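Local coordinates for protein beta-hexosaminidase Amuc_2018 (Akkermansia muciniphila, PDB 6JEA) that hydrolyses terminal, non-reducing N-acetylhexosamine residues from N-glycans, chitobiose and related beta-linked glycans, at residues 100-105 and 149-154; 251-256 and 303-308; 321-326 and 341-346. All coordinates share one frame; numbering follows the deposited sequence.

Contact 1: 100-105 and 149-154; sequences ARHFIP and SRREES. With NAG (2-acetamido-2-deoxy-beta-D-glucopyranose), chain B.
The substrate-binding loop between strand 92-97 and helix 106-118 of the glycoside hydrolase family 20 barrel is held from behind where Arg151 reaches the backbone of Arg101. Extended from CG to NE (chi2 173°, chi3 -178°), Arg151 brings the outer end of its guanidinium to one carbonyl: Arg101 O lies 2.8 Å from Arg151 NH1 and 2.9 Å from Arg151 NH2, with NH2 almost in line with the C=O bond and NH1 tilted from the carbonyl plane. At another edge, Arg151 NE and Arg151 NH2 both grip Ser154 OG within the guanidinium plane, each at 2.8 Å. Two acceptors at two edges fix the flat group's rotation, which suits arginine with its fan of N-H donors. NH2 also lies over one face of the His102 ring, planes 81° apart, while His102 ND1 is hydrogen-bonded to Ala401 O. The side chain of Arg101 turns the other way, giving NH1 to NAG O4 at 2.8 Å and NH2 to NAG O3 at 3.1 Å, and salt-bridging Asp98 and Asp130. Arg151 is thus second-shell to a sugar-binding residue. Around them, strand 150-151 pairs antiparallel with strand 161-162, and Ala100 packs on strand 123-130.

Contact 2: 251-256 and 303-308; sequences IVHLGG and TPQFWY. With NAG (2-acetamido-2-deoxy-beta-D-glucopyranose), chain B.
His253 and Trp307 meet at the pocket end of two neighbouring parallel barrel strands, 251-255 and 303-307, which backbone bonds such as Val252 N to Thr303 O (2.9 Å) join. The ring planes are inclined by 48°, so the pair is oblique; even so, His253 NE2 sits above the centre of the indole, and His253 CE1 comes within 3.3 Å of Trp307 NE1. The CG of His253 stands anti to the backbone N (chi1 -163°), a turn that lets His253 ND1 accept the N-H of Gly255 in the ring plane, 2.9 Å from Gly255 N, and fixes the imidazole. The other indole face carries the acetamide methyl of NAG, with Trp307 CD1 3.6 Å from NAG C8, while NE1 is hydrogen-bonded to Glu187. With an alanine here in place of Trp307, the methyl is likely to lose part of its apolar floor, one side of the imidazole its cover, and Glu187 the indole N-H. On the sheet face that bears His253, the extended Gln305 lies obliquely over Ile251, its CD 3.4 Å from Ile251 CG2, and sends OE1 to the hydroxyl of Tyr322. On the face of Val252, Leu254 CD1 touches Pro304 CB at 4.0 Å and lies beside the Phe306 ring. Gly256, just before substrate-binding Asp257 and catalytic Glu258, has backbone angles that call for glycine, and a beta carbon would also strike Phe306. Leu254 and Pro304 pack on helix 282-299, while strands 183-190 and 320-323 flank the pair within the barrel.

Contact 3: 321-326 and 341-346; sequences VYAWRQ and LNLIMA. With NAG (2-acetamido-2-deoxy-beta-D-glucopyranose), chain B.
The ring of Tyr322 receives Ile344 on one face and Ala346 at its edge, while the Trp324 indole looks out on the sugar. Ile344 CD1 makes a CH-pi contact 4.1 Å from the Tyr322 ring centroid and 28° off its normal, the two side chains lying alongside each other. Ala346 CB approaches near the ring plane, 4.3 Å from Tyr322 CD2; His396 meets the ring edge-to-face, and the hydroxyl is hydrogen-bonded to Gln305 OE1. Over one face of Trp324 comes the NAG methyl, over the opposite face Arg325 CG, while Tyr322 O sits at the indole edge. Trp324 CG lies between backbone N and carbonyl carbon (chi1 55°), which turns the indole from strand 342-345 toward the sugar, and NE1 is hydrogen-bonded to Tyr308 O. On the other side of the sheet Leu343 CD1 is 3.8 Å from Ala323 CB, a small residue that also touches Ser332 of helix 329-339 in this beta-alpha-beta unit. Backbone hydrogen bonds such as Val321 N to Asn342 O (2.9 Å) join the parallel strands. Aliphatic groups thus hold strand to strand, whereas Trp324 offers its six-membered ring to the sugar, Trp324 CZ3 being 3.6 Å from NAG O1, and probably helps recognise the acetamide.

Overall arrangement
All three contacts are buried and all touch the same NAG, but they approach it from different parts of the barrel. Contacts 2 and 3 belong to the barrel wall, their centres about 11 Å apart, and join directly because strands 303-307 and 320-323 are neighbours in one sheet. Contact 1 lies farther out, its centre about 19 Å from that of the chain against about 12 Å for the others, and joins the loop after strand 92-97 to the short strand 150-151 and the turn that follows, outside the barrel wall. Chemistry follows place: arginine-to-oxygen bonds dominate contact 1, which brings a charged group to the sugar, whereas parallel backbone pairing and apolar packing build contacts 2 and 3, which supply aromatic walls of the pocket.

Contact 1: 100-105 and 149-154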
loop_
_atom_site.group_PDB
_atom_site.type_symbol
_atom_site.label_atom_id
_atom_site.label_comp_id
_atom_site.label_asym_id
_atom_site.label_seq_id
_atom_site.Cartn_x
_atom_site.Cartn_y
_atom_site.Cartn_z
ATOM N N ALA A 100 -4.323 4.380 10.787
ATOM C CA ALA A 100 -3.871 4.463 12.172
ATOM C C ALA A 100 -3.508 5.894 12.549
ATOM O O ALA A 100 -3.883 6.377 13.625
ATOM C CB ALA A 100 -2.680 3.530 12.392
ATOM N N ARG A 101 -2.781 6.591 11.675
ATOM C CA ARG A 101 -2.383 7.961 11.981
ATOM C C ARG A 101 -3.562 8.917 11.839
ATOM O O ARG A 101 -3.785 9.775 12.701
ATOM C CB ARG A 101 -1.221 8.384 11.082
ATOM C CG ARG A 101 0.160 8.104 11.669
ATOM C CD ARG A 101 0.373 6.626 11.953
ATOM N NE ARG A 101 1.706 6.353 12.483
ATOM C CZ ARG A 101 2.779 6.131 11.730
ATOM N NH1 ARG A 101 2.682 6.149 10.407
ATOM N NH2 ARG A 101 3.950 5.889 12.300
ATOM N N HIS A 102 -4.332 8.783 10.761
ATOM C CA HIS A 102 -5.556 9.553 10.582
ATOM C C HIS A 102 -6.612 8.649 9.970
ATOM O O HIS A 102 -6.421 8.127 8.867
ATOM C CB HIS A 102 -5.324 10.789 9.708
ATOM C CG HIS A 102 -4.761 11.957 10.457
ATOM N ND1 HIS A 102 -3.422 12.279 10.437
ATOM C CD2 HIS A 102 -5.355 12.868 11.264
ATOM C CE1 HIS A 102 -3.217 13.344 11.189
ATOM N NE2 HIS A 102 -4.374 13.721 11.703
ATOM N N PHE A 103 -7.714 8.472 10.694
ATOM C CA PHE A 103 -8.805 7.612 10.256
ATOM C C PHE A 103 -9.342 8.065 8.904
ATOM O O PHE A 103 -9.407 9.261 8.608
ATOM C CB PHE A 103 -9.916 7.629 11.309
ATOM C CG PHE A 103 -11.049 6.687 11.025
ATOM C CD1 PHE A 103 -10.883 5.321 11.161
ATOM C CD2 PHE A 103 -12.291 7.172 10.649
ATOM C CE1 PHE A 103 -11.930 4.452 10.907
ATOM C CE2 PHE A 103 -13.344 6.309 10.395
ATOM C CZ PHE A 103 -13.163 4.948 10.523
ATOM N N ILE A 104 -9.712 7.096 8.073
ATOM C CA ILE A 104 -10.268 7.381 6.752
ATOM C C ILE A 104 -11.680 6.810 6.683
ATOM O O ILE A 104 -11.851 5.583 6.716
ATOM C CB ILE A 104 -9.389 6.802 5.634
ATOM C CG1 ILE A 104 -7.926 7.201 5.829
ATOM C CG2 ILE A 104 -9.887 7.268 4.277
ATOM C CD1 ILE A 104 -6.998 6.629 4.768
ATOM N N PRO A 105 -12.711 7.650 6.595
ATOM C CA PRO A 105 -14.080 7.136 6.488
ATOM C C PRO A 105 -14.245 6.226 5.278
ATOM O O PRO A 105 -13.483 6.284 4.311
ATOM C CB PRO A 105 -14.927 8.405 6.349
ATOM C CG PRO A 105 -14.091 9.486 6.953
ATOM C CD PRO A 105 -12.669 9.121 6.646
ATOM N N SER A 149 -8.750 3.712 20.037
ATOM C CA SER A 149 -9.156 4.359 18.796
ATOM C C SER A 149 -9.400 5.852 18.961
ATOM O O SER A 149 -9.815 6.505 18.000
ATOM C CB SER A 149 -10.419 3.698 18.234
ATOM O OG SER A 149 -11.568 4.109 18.950
ATOM N N ARG A 150 -9.154 6.402 20.149
ATOM C CA ARG A 150 -9.374 7.812 20.433
ATOM C C ARG A 150 -8.089 8.428 20.965
ATOM O O ARG A 150 -7.409 7.833 21.804
ATOM C CB ARG A 150 -10.503 8.006 21.457
ATOM C CG ARG A 150 -11.857 7.467 21.016
ATOM C CD ARG A 150 -12.910 7.630 22.108
ATOM N NE ARG A 150 -14.269 7.535 21.582
ATOM C CZ ARG A 150 -14.935 6.396 21.422
ATOM N NH1 ARG A 150 -14.369 5.243 21.746
ATOM N NH2 ARG A 150 -16.169 6.409 20.935
ATOM N N ARG A 151 -7.759 9.618 20.474
ATOM C CA ARG A 151 -6.624 10.373 20.983
ATOM C C ARG A 151 -7.043 11.822 21.189
ATOM O O ARG A 151 -7.963 12.320 20.535
ATOM C CB ARG A 151 -5.402 10.285 20.054
ATOM C CG ARG A 151 -5.510 11.039 18.743
ATOM C CD ARG A 151 -4.175 10.990 18.012
ATOM N NE ARG A 151 -4.185 11.747 16.764
ATOM C CZ ARG A 151 -4.253 11.198 15.556
ATOM N NH1 ARG A 151 -4.313 9.879 15.423
ATOM N NH2 ARG A 151 -4.255 11.969 14.478
ATOM N N GLU A 152 -6.356 12.496 22.114
ATOM C CA GLU A 152 -6.806 13.807 22.569
ATOM C C GLU A 152 -6.520 14.915 21.562
ATOM O O GLU A 152 -7.260 15.905 21.520
ATOM C CB GLU A 152 -6.161 14.142 23.913
ATOM C CG GLU A 152 -6.500 13.149 25.016
ATOM C CD GLU A 152 -5.732 13.412 26.301
ATOM O OE1 GLU A 152 -5.252 14.551 26.489
ATOM O OE2 GLU A 152 -5.605 12.475 27.119
ATOM N N GLU A 153 -5.472 14.785 20.760
ATOM C CA GLU A 153 -5.095 15.823 19.802
ATOM C C GLU A 153 -4.086 15.227 18.826
ATOM O O GLU A 153 -3.833 14.016 18.829
ATOM C CB GLU A 153 -4.533 17.058 20.510
ATOM C CG GLU A 153 -3.296 16.787 21.350
ATOM C CD GLU A 153 -2.763 18.042 22.020
ATOM O OE1 GLU A 153 -3.316 19.133 21.764
ATOM O OE2 GLU A 153 -1.790 17.940 22.800
ATOM N N SER A 154 -3.506 16.085 17.990
ATOM C CA SER A 154 -2.464 15.691 17.045
ATOM C C SER A 154 -1.468 16.838 16.953
ATOM O O SER A 154 -1.793 17.898 16.411
ATOM C CB SER A 154 -3.049 15.367 15.669
ATOM O OG SER A 154 -4.091 14.411 15.764
HETATM C C1 NAG B . 8.420 4.985 7.689
HETATM C C2 NAG B . 7.914 4.402 9.012
HETATM C C3 NAG B . 6.538 4.968 9.362
HETATM C C4 NAG B . 6.531 6.488 9.277
HETATM C C5 NAG B . 7.073 6.935 7.926
HETATM C C6 NAG B . 7.180 8.435 7.794
HETATM C C7 NAG B . 8.695 2.145 9.596
HETATM C C8 NAG B . 8.485 0.677 9.391
HETATM N N2 NAG B . 7.856 2.951 8.938
HETATM O O1 NAG B . 9.719 4.549 7.457
HETATM O O3 NAG B . 6.192 4.557 10.680
HETATM O O4 NAG B . 5.203 6.978 9.425
HETATM O O5 NAG B . 8.393 6.405 7.749
HETATM O O6 NAG B . 7.640 8.803 6.501
HETATM O O7 NAG B . 9.582 2.581 10.321
#

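Contact 2: 251-256 and 303-308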
loop_
_atom_site.group_PDB
_atom_site.type_symbol
_atom_site.label_atom_id
_atom_site.label_comp_id
_atom_site.label_asym_id
_atom_site.label_seq_id
_atom_site.Cartn_x
_atom_site.Cartn_y
_atom_site.Cartn_z
ATOM N N ILE A 251 -3.050 -12.643 3.873
ATOM C CA ILE A 251 -1.741 -12.032 4.063
ATOM C C ILE A 251 -1.831 -11.060 5.229
ATOM O O ILE A 251 -2.708 -10.189 5.251
ATOM C CB ILE A 251 -1.269 -11.315 2.787
ATOM C CG1 ILE A 251 -1.159 -12.299 1.622
ATOM C CG2 ILE A 251 0.056 -10.632 3.033
ATOM C CD1 ILE A 251 -0.775 -11.647 0.312
ATOM N N VAL A 252 -0.930 -11.203 6.196
ATOM C CA VAL A 252 -0.884 -10.331 7.363
ATOM C C VAL A 252 0.491 -9.681 7.414
ATOM O O VAL A 252 1.513 -10.374 7.509
ATOM C CB VAL A 252 -1.183 -11.093 8.663
ATOM C CG1 VAL A 252 -1.173 -10.137 9.850
ATOM C CG2 VAL A 252 -2.521 -11.810 8.563
ATOM N N HIS A 253 0.518 -8.357 7.321
ATOM C CA HIS A 253 1.743 -7.586 7.476
ATOM C C HIS A 253 1.951 -7.328 8.964
ATOM O O HIS A 253 1.101 -6.713 9.615
ATOM C CB HIS A 253 1.648 -6.277 6.693
ATOM C CG HIS A 253 2.968 -5.613 6.443
ATOM N ND1 HIS A 253 3.905 -5.417 7.433
ATOM C CD2 HIS A 253 3.493 -5.074 5.316
ATOM C CE1 HIS A 253 4.957 -4.798 6.925
ATOM N NE2 HIS A 253 4.731 -4.578 5.643
ATOM N N LEU A 254 3.066 -7.814 9.503
ATOM C CA LEU A 254 3.354 -7.705 10.926
ATOM C C LEU A 254 4.228 -6.505 11.262
ATOM O O LEU A 254 4.615 -6.339 12.423
ATOM C CB LEU A 254 4.020 -8.990 11.422
ATOM C CG LEU A 254 3.226 -10.282 11.231
ATOM C CD1 LEU A 254 4.022 -11.473 11.736
ATOM C CD2 LEU A 254 1.882 -10.196 11.937
ATOM N N GLY A 255 4.542 -5.662 10.282
ATOM C CA GLY A 255 5.508 -4.602 10.486
ATOM C C GLY A 255 6.920 -5.146 10.446
ATOM O O GLY A 255 7.485 -5.344 9.367
ATOM N N GLY A 256 7.497 -5.406 11.615
ATOM C CA GLY A 256 8.775 -6.074 11.697
ATOM C C GLY A 256 9.993 -5.177 11.669
ATOM O O GLY A 256 11.117 -5.693 11.677
ATOM N N THR A 303 -0.215 -15.933 5.933
ATOM C CA THR A 303 1.195 -15.771 5.633
ATOM C C THR A 303 1.661 -14.380 6.039
ATOM O O THR A 303 0.934 -13.397 5.851
ATOM C CB THR A 303 1.477 -16.016 4.137
ATOM O OG1 THR A 303 2.880 -15.872 3.880
ATOM C CG2 THR A 303 0.697 -15.045 3.260
ATOM N N PRO A 304 2.861 -14.268 6.606
ATOM C CA PRO A 304 3.345 -12.975 7.092
ATOM C C PRO A 304 4.132 -12.190 6.054
ATOM O O PRO A 304 4.766 -12.738 5.151
ATOM C CB PRO A 304 4.257 -13.382 8.258
ATOM C CG PRO A 304 4.841 -14.676 7.798
ATOM C CD PRO A 304 3.764 -15.369 6.988
ATOM N N GLN A 305 4.076 -10.872 6.207
ATOM C CA GLN A 305 4.896 -9.953 5.430
ATOM C C GLN A 305 5.624 -9.019 6.382
ATOM O O GLN A 305 5.150 -8.756 7.490
ATOM C CB GLN A 305 4.062 -9.144 4.438
ATOM C CG GLN A 305 3.566 -9.946 3.261
ATOM C CD GLN A 305 2.934 -9.070 2.207
ATOM O OE1 GLN A 305 2.571 -7.925 2.476
ATOM N NE2 GLN A 305 2.792 -9.604 0.999
ATOM N N PHE A 306 6.788 -8.526 5.954
ATOM C CA PHE A 306 7.599 -7.713 6.858
ATOM C C PHE A 306 8.185 -6.503 6.146
ATOM O O PHE A 306 8.438 -6.535 4.942
ATOM C CB PHE A 306 8.760 -8.513 7.470
ATOM C CG PHE A 306 8.333 -9.740 8.220
ATOM C CD1 PHE A 306 8.195 -10.953 7.566
ATOM C CD2 PHE A 306 8.098 -9.689 9.582
ATOM C CE1 PHE A 306 7.815 -12.091 8.256
ATOM C CE2 PHE A 306 7.716 -10.823 10.275
ATOM C CZ PHE A 306 7.575 -12.025 9.610
ATOM N N TRP A 307 8.401 -5.431 6.909
ATOM C CA TRP A 307 9.352 -4.406 6.499
ATOM C C TRP A 307 10.756 -4.977 6.653
ATOM O O TRP A 307 11.130 -5.420 7.743
ATOM C CB TRP A 307 9.192 -3.140 7.339
ATOM C CG TRP A 307 7.830 -2.509 7.271
ATOM C CD1 TRP A 307 6.924 -2.410 8.287
ATOM C CD2 TRP A 307 7.221 -1.887 6.128
ATOM N NE1 TRP A 307 5.790 -1.768 7.851
ATOM C CE2 TRP A 307 5.946 -1.436 6.530
ATOM C CE3 TRP A 307 7.627 -1.669 4.808
ATOM C CZ2 TRP A 307 5.074 -0.781 5.657
ATOM C CZ3 TRP A 307 6.762 -1.017 3.943
ATOM C CH2 TRP A 307 5.501 -0.581 4.371
ATOM N N TYR A 308 11.527 -4.983 5.571
ATOM C CA TYR A 308 12.779 -5.729 5.562
ATOM C C TYR A 308 13.795 -5.123 6.523
ATOM O O TYR A 308 13.979 -3.903 6.570
ATOM C CB TYR A 308 13.359 -5.775 4.150
ATOM C CG TYR A 308 14.512 -6.742 3.990
ATOM C CD1 TYR A 308 14.418 -8.048 4.454
ATOM C CD2 TYR A 308 15.688 -6.353 3.359
ATOM C CE1 TYR A 308 15.465 -8.939 4.302
ATOM C CE2 TYR A 308 16.743 -7.238 3.203
ATOM C CZ TYR A 308 16.624 -8.529 3.676
ATOM O OH TYR A 308 17.667 -9.412 3.522
HETATM C C1 NAG B . 8.420 4.985 7.689
HETATM C C2 NAG B . 7.914 4.402 9.012
HETATM C C3 NAG B . 6.538 4.968 9.362
HETATM C C4 NAG B . 6.531 6.488 9.277
HETATM C C5 NAG B . 7.073 6.935 7.926
HETATM C C6 NAG B . 7.180 8.435 7.794
HETATM C C7 NAG B . 8.695 2.145 9.596
HETATM C C8 NAG B . 8.485 0.677 9.391
HETATM N N2 NAG B . 7.856 2.951 8.938
HETATM O O1 NAG B . 9.719 4.549 7.457
HETATM O O3 NAG B . 6.192 4.557 10.680
HETATM O O4 NAG B . 5.203 6.978 9.425
HETATM O O5 NAG B . 8.393 6.405 7.749
HETATM O O6 NAG B . 7.640 8.803 6.501
HETATM O O7 NAG B . 9.582 2.581 10.321
#

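Contact 3: 321-326 and 341-346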
loop_
_atom_site.group_PDB
_atom_site.type_symbol
_atom_site.label_atom_id
_atom_site.label_comp_id
_atom_site.label_asym_id
_atom_site.label_seq_id
_atom_site.Cartn_x
_atom_site.Cartn_y
_atom_site.Cartn_z
ATOM N N VAL A 321 9.181 -9.595 1.983
ATOM C CA VAL A 321 9.647 -8.410 2.684
ATOM C C VAL A 321 9.568 -7.217 1.740
ATOM O O VAL A 321 9.564 -7.355 0.514
ATOM C CB VAL A 321 11.080 -8.590 3.223
ATOM C CG1 VAL A 321 11.125 -9.742 4.210
ATOM C CG2 VAL A 321 12.042 -8.836 2.081
ATOM N N TYR A 322 9.495 -6.031 2.337
ATOM C CA TYR A 322 9.425 -4.771 1.613
ATOM C C TYR A 322 10.752 -4.041 1.753
ATOM O O TYR A 322 11.236 -3.841 2.872
ATOM C CB TYR A 322 8.300 -3.880 2.150
ATOM C CG TYR A 322 6.890 -4.381 1.927
ATOM C CD1 TYR A 322 6.401 -5.483 2.617
ATOM C CD2 TYR A 322 6.035 -3.725 1.053
ATOM C CE1 TYR A 322 5.105 -5.933 2.425
ATOM C CE2 TYR A 322 4.738 -4.166 0.857
ATOM C CZ TYR A 322 4.279 -5.268 1.547
ATOM O OH TYR A 322 2.991 -5.707 1.349
ATOM N N ALA A 323 11.332 -3.641 0.626
ATOM C CA ALA A 323 12.468 -2.730 0.649
ATOM C C ALA A 323 11.950 -1.313 0.849
ATOM O O ALA A 323 11.093 -0.850 0.094
ATOM C CB ALA A 323 13.277 -2.829 -0.645
ATOM N N TRP A 324 12.459 -0.628 1.873
ATOM C CA TRP A 324 11.916 0.678 2.235
ATOM C C TRP A 324 12.953 1.724 2.613
ATOM O O TRP A 324 12.654 2.917 2.489
ATOM C CB TRP A 324 10.922 0.532 3.394
ATOM C CG TRP A 324 11.493 -0.165 4.597
ATOM C CD1 TRP A 324 11.757 -1.500 4.724
ATOM C CD2 TRP A 324 11.861 0.435 5.844
ATOM N NE1 TRP A 324 12.270 -1.766 5.969
ATOM C CE2 TRP A 324 12.343 -0.595 6.677
ATOM C CE3 TRP A 324 11.832 1.742 6.337
ATOM C CZ2 TRP A 324 12.794 -0.357 7.976
ATOM C CZ3 TRP A 324 12.278 1.976 7.627
ATOM C CH2 TRP A 324 12.753 0.932 8.430
ATOM N N ARG A 325 14.148 1.351 3.061
ATOM C CA ARG A 325 15.117 2.338 3.515
ATOM C C ARG A 325 15.796 3.036 2.340
ATOM O O ARG A 325 16.013 2.449 1.274
ATOM C CB ARG A 325 16.173 1.689 4.410
ATOM C CG ARG A 325 15.657 1.241 5.766
ATOM C CD ARG A 325 16.794 0.731 6.636
ATOM N NE ARG A 325 16.318 0.196 7.910
ATOM C CZ ARG A 325 16.115 0.929 9.000
ATOM N NH1 ARG A 325 16.344 2.236 8.974
ATOM N NH2 ARG A 325 15.682 0.357 10.117
ATOM N N GLN A 326 16.137 4.305 2.557
ATOM C CA GLN A 326 16.792 5.105 1.531
ATOM C C GLN A 326 18.106 4.464 1.098
ATOM O O GLN A 326 18.973 4.173 1.926
ATOM C CB GLN A 326 17.043 6.519 2.058
ATOM C CG GLN A 326 18.010 7.344 1.221
ATOM C CD GLN A 326 17.369 7.923 -0.024
ATOM O OE1 GLN A 326 16.188 8.270 -0.025
ATOM N NE2 GLN A 326 18.148 8.032 -1.094
ATOM N N LEU A 341 14.122 -15.011 -0.287
ATOM C CA LEU A 341 12.945 -14.224 0.048
ATOM C C LEU A 341 12.382 -13.553 -1.199
ATOM O O LEU A 341 13.085 -13.338 -2.188
ATOM C CB LEU A 341 13.284 -13.161 1.097
ATOM C CG LEU A 341 13.779 -13.646 2.458
ATOM C CD1 LEU A 341 14.109 -12.461 3.355
ATOM C CD2 LEU A 341 12.744 -14.549 3.109
ATOM N N ASN A 342 11.096 -13.223 -1.138
ATOM C CA ASN A 342 10.463 -12.392 -2.151
ATOM C C ASN A 342 10.445 -10.942 -1.683
ATOM O O ASN A 342 10.349 -10.656 -0.486
ATOM C CB ASN A 342 9.040 -12.864 -2.452
ATOM C CG ASN A 342 9.012 -14.200 -3.156
ATOM O OD1 ASN A 342 9.295 -14.288 -4.350
ATOM N ND2 ASN A 342 8.666 -15.248 -2.422
ATOM N N LEU A 343 10.535 -10.028 -2.644
ATOM C CA LEU A 343 10.737 -8.619 -2.344
ATOM C C LEU A 343 9.694 -7.762 -3.043
ATOM O O LEU A 343 9.388 -7.966 -4.222
ATOM C CB LEU A 343 12.141 -8.168 -2.764
ATOM C CG LEU A 343 12.527 -6.730 -2.426
ATOM C CD1 LEU A 343 12.468 -6.486 -0.926
ATOM C CD2 LEU A 343 13.909 -6.438 -2.952
ATOM N N ILE A 344 9.156 -6.799 -2.302
ATOM C CA ILE A 344 8.294 -5.757 -2.838
ATOM C C ILE A 344 9.027 -4.432 -2.681
ATOM O O ILE A 344 9.509 -4.110 -1.589
ATOM C CB ILE A 344 6.929 -5.738 -2.131
ATOM C CG1 ILE A 344 6.239 -7.096 -2.284
ATOM C CG2 ILE A 344 6.057 -4.643 -2.698
ATOM C CD1 ILE A 344 4.907 -7.196 -1.574
ATOM N N MET A 345 9.121 -3.672 -3.770
ATOM C CA MET A 345 9.891 -2.434 -3.785
ATOM C C MET A 345 9.017 -1.292 -3.278
ATOM O O MET A 345 8.044 -0.903 -3.932
ATOM C CB MET A 345 10.424 -2.142 -5.185
ATOM C CG MET A 345 11.271 -0.880 -5.274
ATOM S SD MET A 345 12.636 -0.845 -4.092
ATOM C CE MET A 345 13.532 -2.325 -4.554
ATOM N N ALA A 346 9.368 -0.758 -2.110
ATOM C CA ALA A 346 8.675 0.372 -1.505
ATOM C C ALA A 346 9.679 1.413 -1.026
ATOM O O ALA A 346 9.432 2.115 -0.041
ATOM C CB ALA A 346 7.784 -0.085 -0.351
HETATM C C1 NAG B . 8.420 4.985 7.689
HETATM C C2 NAG B . 7.914 4.402 9.012
HETATM C C3 NAG B . 6.538 4.968 9.362
HETATM C C4 NAG B . 6.531 6.488 9.277
HETATM C C5 NAG B . 7.073 6.935 7.926
HETATM C C6 NAG B . 7.180 8.435 7.794
HETATM C C7 NAG B . 8.695 2.145 9.596
HETATM C C8 NAG B . 8.485 0.677 9.391
HETATM N N2 NAG B . 7.856 2.951 8.938
HETATM O O1 NAG B . 9.719 4.549 7.457
HETATM O O3 NAG B . 6.192 4.557 10.680
HETATM O O4 NAG B . 5.203 6.978 9.425
HETATM O O5 NAG B . 8.393 6.405 7.749
HETATM O O6 NAG B . 7.640 8.803 6.501
HETATM O O7 NAG B . 9.582 2.581 10.321
#